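Endoglucanase A (Clostridium longisporum, PDB 6Q1I) hydrolyses internal beta-1,4-glucosidic linkages in barley beta-glucan, lichenan and carboxymethylcellulose, and also degrades xylan, here represented by its family 5 catalytic domain. Local coordinates at residues A[218-223]-A[272-278]; A[210-214]-A[231-235]. One frame throughout, in Å; residues are numbered along the deposited sequence.

Contact 1. Residues A[218-223]-A[272-278]; sequences MNDFKV and TFKSKGV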
loop_
_atom_site.group_PDB
_atom_site.type_symbol
_atom_site.label_atom_id
_atom_site.label_comp_id
_atom_site.label_asym_id
_atom_site.label_seq_id
_atom_site.Cartn_x
_atom_site.Cartn_y
_atom_site.Cartn_z
ATOM N N MET A 218 -4.772 9.140 12.794
ATOM C CA MET A 218 -3.667 8.514 13.511
ATOM C C MET A 218 -4.009 8.326 14.979
ATOM O O MET A 218 -3.743 7.270 15.562
ATOM C CB MET A 218 -2.410 9.374 13.430
ATOM C CG MET A 218 -1.642 9.319 12.160
ATOM S SD MET A 218 0.064 9.830 12.502
ATOM C CE MET A 218 -0.176 11.535 12.965
ATOM N N ASN A 219 -4.533 9.372 15.615
ATOM C CA ASN A 219 -4.745 9.294 17.052
ATOM C C ASN A 219 -5.699 8.174 17.416
ATOM O O ASN A 219 -5.514 7.530 18.457
ATOM C CB ASN A 219 -5.236 10.625 17.605
ATOM C CG ASN A 219 -4.149 11.679 17.634
ATOM O OD1 ASN A 219 -2.961 11.377 17.506
ATOM N ND2 ASN A 219 -4.552 12.925 17.820
ATOM N N ASP A 220 -6.699 7.900 16.574
ATOM C CA ASP A 220 -7.682 6.865 16.875
ATOM C C ASP A 220 -7.232 5.467 16.462
ATOM O O ASP A 220 -7.963 4.506 16.709
ATOM C CB ASP A 220 -9.042 7.194 16.244
ATOM C CG ASP A 220 -9.933 8.026 17.155
ATOM O OD1 ASP A 220 -9.564 8.263 18.325
ATOM O OD2 ASP A 220 -11.016 8.434 16.697
ATOM N N PHE A 221 -6.048 5.324 15.877
ATOM C CA PHE A 221 -5.532 4.010 15.520
ATOM C C PHE A 221 -5.333 3.173 16.776
ATOM O O PHE A 221 -4.661 3.599 17.719
ATOM C CB PHE A 221 -4.192 4.186 14.801
ATOM C CG PHE A 221 -3.564 2.902 14.323
ATOM C CD1 PHE A 221 -3.932 2.343 13.118
ATOM C CD2 PHE A 221 -2.576 2.273 15.062
ATOM C CE1 PHE A 221 -3.342 1.170 12.669
ATOM C CE2 PHE A 221 -1.983 1.111 14.614
ATOM C CZ PHE A 221 -2.362 0.564 13.418
ATOM N N LYS A 222 -5.880 1.963 16.777
ATOM C CA LYS A 222 -5.767 1.062 17.915
ATOM C C LYS A 222 -4.912 -0.136 17.534
ATOM O O LYS A 222 -5.187 -0.804 16.534
ATOM C CB LYS A 222 -7.144 0.589 18.396
ATOM C CG LYS A 222 -7.093 -0.202 19.697
ATOM C CD LYS A 222 -8.477 -0.521 20.220
ATOM C CE LYS A 222 -8.400 -1.307 21.529
ATOM N NZ LYS A 222 -9.734 -1.811 21.976
ATOM N N VAL A 223 -3.895 -0.411 18.342
ATOM C CA VAL A 223 -3.023 -1.567 18.151
ATOM C C VAL A 223 -3.640 -2.744 18.900
ATOM O O VAL A 223 -3.811 -2.659 20.126
ATOM C CB VAL A 223 -1.610 -1.277 18.676
ATOM C CG1 VAL A 223 -0.683 -2.466 18.426
ATOM C CG2 VAL A 223 -1.047 -0.003 18.046
ATOM N N THR A 272 4.037 9.531 16.634
ATOM C CA THR A 272 2.718 9.095 17.069
ATOM C C THR A 272 2.659 7.577 17.140
ATOM O O THR A 272 2.207 7.009 18.139
ATOM C CB THR A 272 1.621 9.622 16.143
ATOM O OG1 THR A 272 1.623 11.052 16.135
ATOM C CG2 THR A 272 0.260 9.139 16.627
ATOM N N PHE A 273 3.105 6.896 16.088
ATOM C CA PHE A 273 3.030 5.440 16.114
ATOM C C PHE A 273 4.012 4.837 17.112
ATOM O O PHE A 273 3.670 3.853 17.773
ATOM C CB PHE A 273 3.123 4.874 14.694
ATOM C CG PHE A 273 1.911 5.203 13.864
ATOM C CD1 PHE A 273 0.667 4.688 14.215
ATOM C CD2 PHE A 273 1.997 6.037 12.764
ATOM C CE1 PHE A 273 -0.462 4.996 13.481
ATOM C CE2 PHE A 273 0.867 6.343 12.024
ATOM C CZ PHE A 273 -0.354 5.832 12.382
ATOM N N LYS A 274 5.196 5.434 17.291
ATOM C CA LYS A 274 6.106 4.966 18.335
ATOM C C LYS A 274 5.476 5.091 19.713
ATOM O O LYS A 274 5.619 4.193 20.556
ATOM C CB LYS A 274 7.425 5.736 18.271
ATOM C CG LYS A 274 8.470 5.088 17.373
ATOM C CD LYS A 274 9.850 5.709 17.564
ATOM C CE LYS A 274 10.937 4.844 16.942
ATOM N NZ LYS A 274 11.216 3.627 17.758
ATOM N N SER A 275 4.766 6.194 19.965
ATOM C CA SER A 275 4.118 6.375 21.260
ATOM C C SER A 275 3.016 5.350 21.490
ATOM O O SER A 275 2.632 5.128 22.644
ATOM C CB SER A 275 3.577 7.804 21.412
ATOM O OG SER A 275 2.371 8.013 20.695
ATOM N N LYS A 276 2.533 4.708 20.417
ATOM C CA LYS A 276 1.600 3.589 20.464
ATOM C C LYS A 276 2.280 2.223 20.409
ATOM O O LYS A 276 1.586 1.202 20.444
ATOM C CB LYS A 276 0.608 3.697 19.297
ATOM C CG LYS A 276 -0.340 4.876 19.414
ATOM C CD LYS A 276 -1.167 5.071 18.143
ATOM C CE LYS A 276 -2.133 6.230 18.272
ATOM N NZ LYS A 276 -3.377 5.790 18.948
ATOM N N GLY A 277 3.603 2.173 20.320
ATOM C CA GLY A 277 4.336 0.925 20.363
ATOM C C GLY A 277 4.549 0.212 19.042
ATOM O O GLY A 277 4.943 -0.961 19.059
ATOM N N VAL A 278 4.315 0.869 17.905
ATOM C CA VAL A 278 4.462 0.209 16.609
ATOM C C VAL A 278 5.281 1.023 15.617
ATOM O O VAL A 278 5.279 2.263 15.660
ATOM C CB VAL A 278 3.095 -0.145 15.978
ATOM C CG1 VAL A 278 2.360 -1.152 16.839
ATOM C CG2 VAL A 278 2.254 1.098 15.687
HETATM O O HOH W 1 -0.467 12.821 16.532
#
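Lys276, Met218 and Phe273 give up the most surface where residues 218-223 meet residues 272-278. Lys276 lies just past helix 256-275. Its aliphatic chain reaches across to the end of helix 215-219, with Lys276 CE 3.3 Å from Met218 O. The ammonium group then donates two hydrogen bonds to main-chain carbonyls, Lys276 NZ to Asn219 O and Lys276 NZ to Phe221 O, both 2.8 Å. Both acceptors lie where the chain leaves helix 215-219, so the lysine ties that exit to the end of helix 256-275. Met218 packs against helix 256-275. Its sulfur makes an oblique Met-aromatic contact with Phe273, SD lying 4.4 Å from the ring centroid, and its methyl carbon CE is 3.7 Å from Thr272 OG1. The hydroxyl of Thr272 also bonds Ser268 O within its own helix. A water bridges it to Asn219, 2.8 Å from Thr272 OG1 and 3.0 Å from Asn219 OD1. Phe273 turns its ring edge to the face of Phe221. The pair is T-shaped, with centroids 5.4 Å apart and planes at 88°. Beyond it, Val223 CG1 meets Val278 CG1 at 3.7 Å. Gly277, with positive phi, ends helix 256-275 in a Schellman motif, and the chain turns there toward Val278. The contact is helix-end packing on the outer layer of the beta/alpha barrel, away from the positions assigned as catalytic by similarity. Phe221 and Phe273 cover strands 204-208 and 229-234, touching Thr208 and Ala231, while Asp220 forms a salt bridge with Arg178 of helix 175-194.

Contact 2. Residues A[210-214]-A[231-235]; sequences AASGS and ASVHA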
loop_
_atom_site.group_PDB
_atom_site.type_symbol
_atom_site.label_atom_id
_atom_site.label_comp_id
_atom_site.label_asym_id
_atom_site.label_seq_id
_atom_site.Cartn_x
_atom_site.Cartn_y
_atom_site.Cartn_z
ATOM N N ALA A 210 -9.011 5.466 6.082
ATOM C CA ALA A 210 -8.608 5.987 4.777
ATOM C C ALA A 210 -7.098 5.947 4.558
ATOM O O ALA A 210 -6.599 6.537 3.598
ATOM C CB ALA A 210 -9.139 7.402 4.519
ATOM N N ALA A 211 -6.361 5.235 5.407
ATOM C CA ALA A 211 -4.901 5.309 5.449
ATOM C C ALA A 211 -4.410 6.745 5.604
ATOM O O ALA A 211 -3.284 7.079 5.230
ATOM C CB ALA A 211 -4.237 4.618 4.264
ATOM N N SER A 212 -5.233 7.596 6.205
ATOM C CA SER A 212 -4.850 8.985 6.391
ATOM C C SER A 212 -3.876 9.141 7.555
ATOM O O SER A 212 -4.060 8.558 8.628
ATOM C CB SER A 212 -6.091 9.829 6.676
ATOM O OG SER A 212 -5.706 11.134 7.065
ATOM N N GLY A 213 -2.865 9.972 7.351
ATOM C CA GLY A 213 -1.962 10.373 8.403
ATOM C C GLY A 213 -2.378 11.614 9.159
ATOM O O GLY A 213 -1.561 12.171 9.899
ATOM N N SER A 214 -3.611 12.080 8.994
ATOM C CA SER A 214 -4.079 13.211 9.775
ATOM C C SER A 214 -4.036 12.872 11.261
ATOM O O SER A 214 -4.084 11.708 11.671
ATOM C CB SER A 214 -5.514 13.568 9.393
ATOM O OG SER A 214 -6.441 12.611 9.885
ATOM N N ALA A 231 1.779 0.017 11.587
ATOM C CA ALA A 231 0.779 0.959 11.095
ATOM C C ALA A 231 1.039 1.294 9.625
ATOM O O ALA A 231 2.188 1.484 9.218
ATOM C CB ALA A 231 0.830 2.242 11.921
ATOM N N SER A 232 -0.040 1.418 8.849
ATOM C CA SER A 232 0.009 1.804 7.442
ATOM C C SER A 232 -0.647 3.169 7.260
ATOM O O SER A 232 -1.815 3.354 7.614
ATOM C CB SER A 232 -0.740 0.777 6.585
ATOM O OG SER A 232 -0.866 1.225 5.250
ATOM N N VAL A 233 0.085 4.113 6.663
ATOM C CA VAL A 233 -0.494 5.357 6.175
ATOM C C VAL A 233 -0.059 5.562 4.732
ATOM O O VAL A 233 0.961 5.033 4.283
ATOM C CB VAL A 233 -0.145 6.599 7.032
ATOM C CG1 VAL A 233 -0.673 6.448 8.444
ATOM C CG2 VAL A 233 1.351 6.853 7.053
ATOM N N HIS A 234 -0.864 6.334 4.003
ATOM C CA HIS A 234 -0.542 6.796 2.657
ATOM C C HIS A 234 -0.401 8.306 2.730
ATOM O O HIS A 234 -1.180 8.978 3.415
ATOM C CB HIS A 234 -1.635 6.383 1.675
ATOM C CG HIS A 234 -1.805 4.902 1.589
ATOM N ND1 HIS A 234 -2.875 4.306 0.967
ATOM C CD2 HIS A 234 -1.044 3.893 2.072
ATOM C CE1 HIS A 234 -2.775 2.995 1.077
ATOM N NE2 HIS A 234 -1.669 2.718 1.740
ATOM N N ALA A 235 0.625 8.840 2.069
ATOM C CA ALA A 235 0.959 10.255 2.259
ATOM C C ALA A 235 1.503 10.813 0.941
ATOM O O ALA A 235 2.715 10.917 0.708
ATOM C CB ALA A 235 1.947 10.439 3.409
HETATM O O HOH W 2 -1.324 11.013 5.293
#
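Ala210 and Ala211 turn the chain sharply after strand 204-208, both with positive phi. Ala210 is held by backbone hydrogen bonding with Pro161. Ala211 makes the main contact with residues 231-235. Its carbonyl O accepts a straight hydrogen bond from His234 N at 2.8 Å, and Val233 CA makes a CA-H...O contact with the same Ala211 O at 3.4 Å. The methyl group of Ala211 sits over the face of the His234 ring, a CH-pi contact with CB 3.6 Å from the ring centroid. The site is where strands five and six of the eight-stranded TIM barrel run out into the catalytic face. His234 ND1 is hydrogen-bonded to Gln160, and the imidazole also touches Gln284. By similarity these two positions are the proton donor and the nucleophile, and both are altered residues in this structure. Further along, Ser212 O approaches Val233 CG1 at 4.0 Å and accepts hydrogen bonds from Thr208 and Thr217. Ser212 OG accepts from Ser214 N at 3.0 Å, which closes an ST turn. Gly213 CA packs on Val233 CG1 at 4.1 Å. Gly213 N and His234 O are 4.4 Å apart, and a water bridges them, 2.8 Å from each. Ser214 then occupies the N-cap position of helix 215-219, and its OG is hydrogen-bonded to Thr217 OG1.

Overall arrangement
Contact 1 joins the ends of helices 215-219 and 256-275, whereas contact 2 joins the loop after strand 204-208 to strand 229-234. Contact 2 is buried, with its centre about 10 Å from the centre of the chain. Contact 1 is partly buried, about 18 Å out. Contact 2 rests on main-chain bonding and a methyl group over an imidazole beside the positions inferred to be catalytic. Contact 1 relies on apolar side chains and a lysine that binds carbonyls. Helix 215-219 connects them, since residues 210-214 lead into it and residues 218-223 leave it. They touch: Phe273 CD1 is 3.4 Å from Ala231 CB, and Met218 CE is 3.4 Å from Gly213 O. Their segments alternate in sequence.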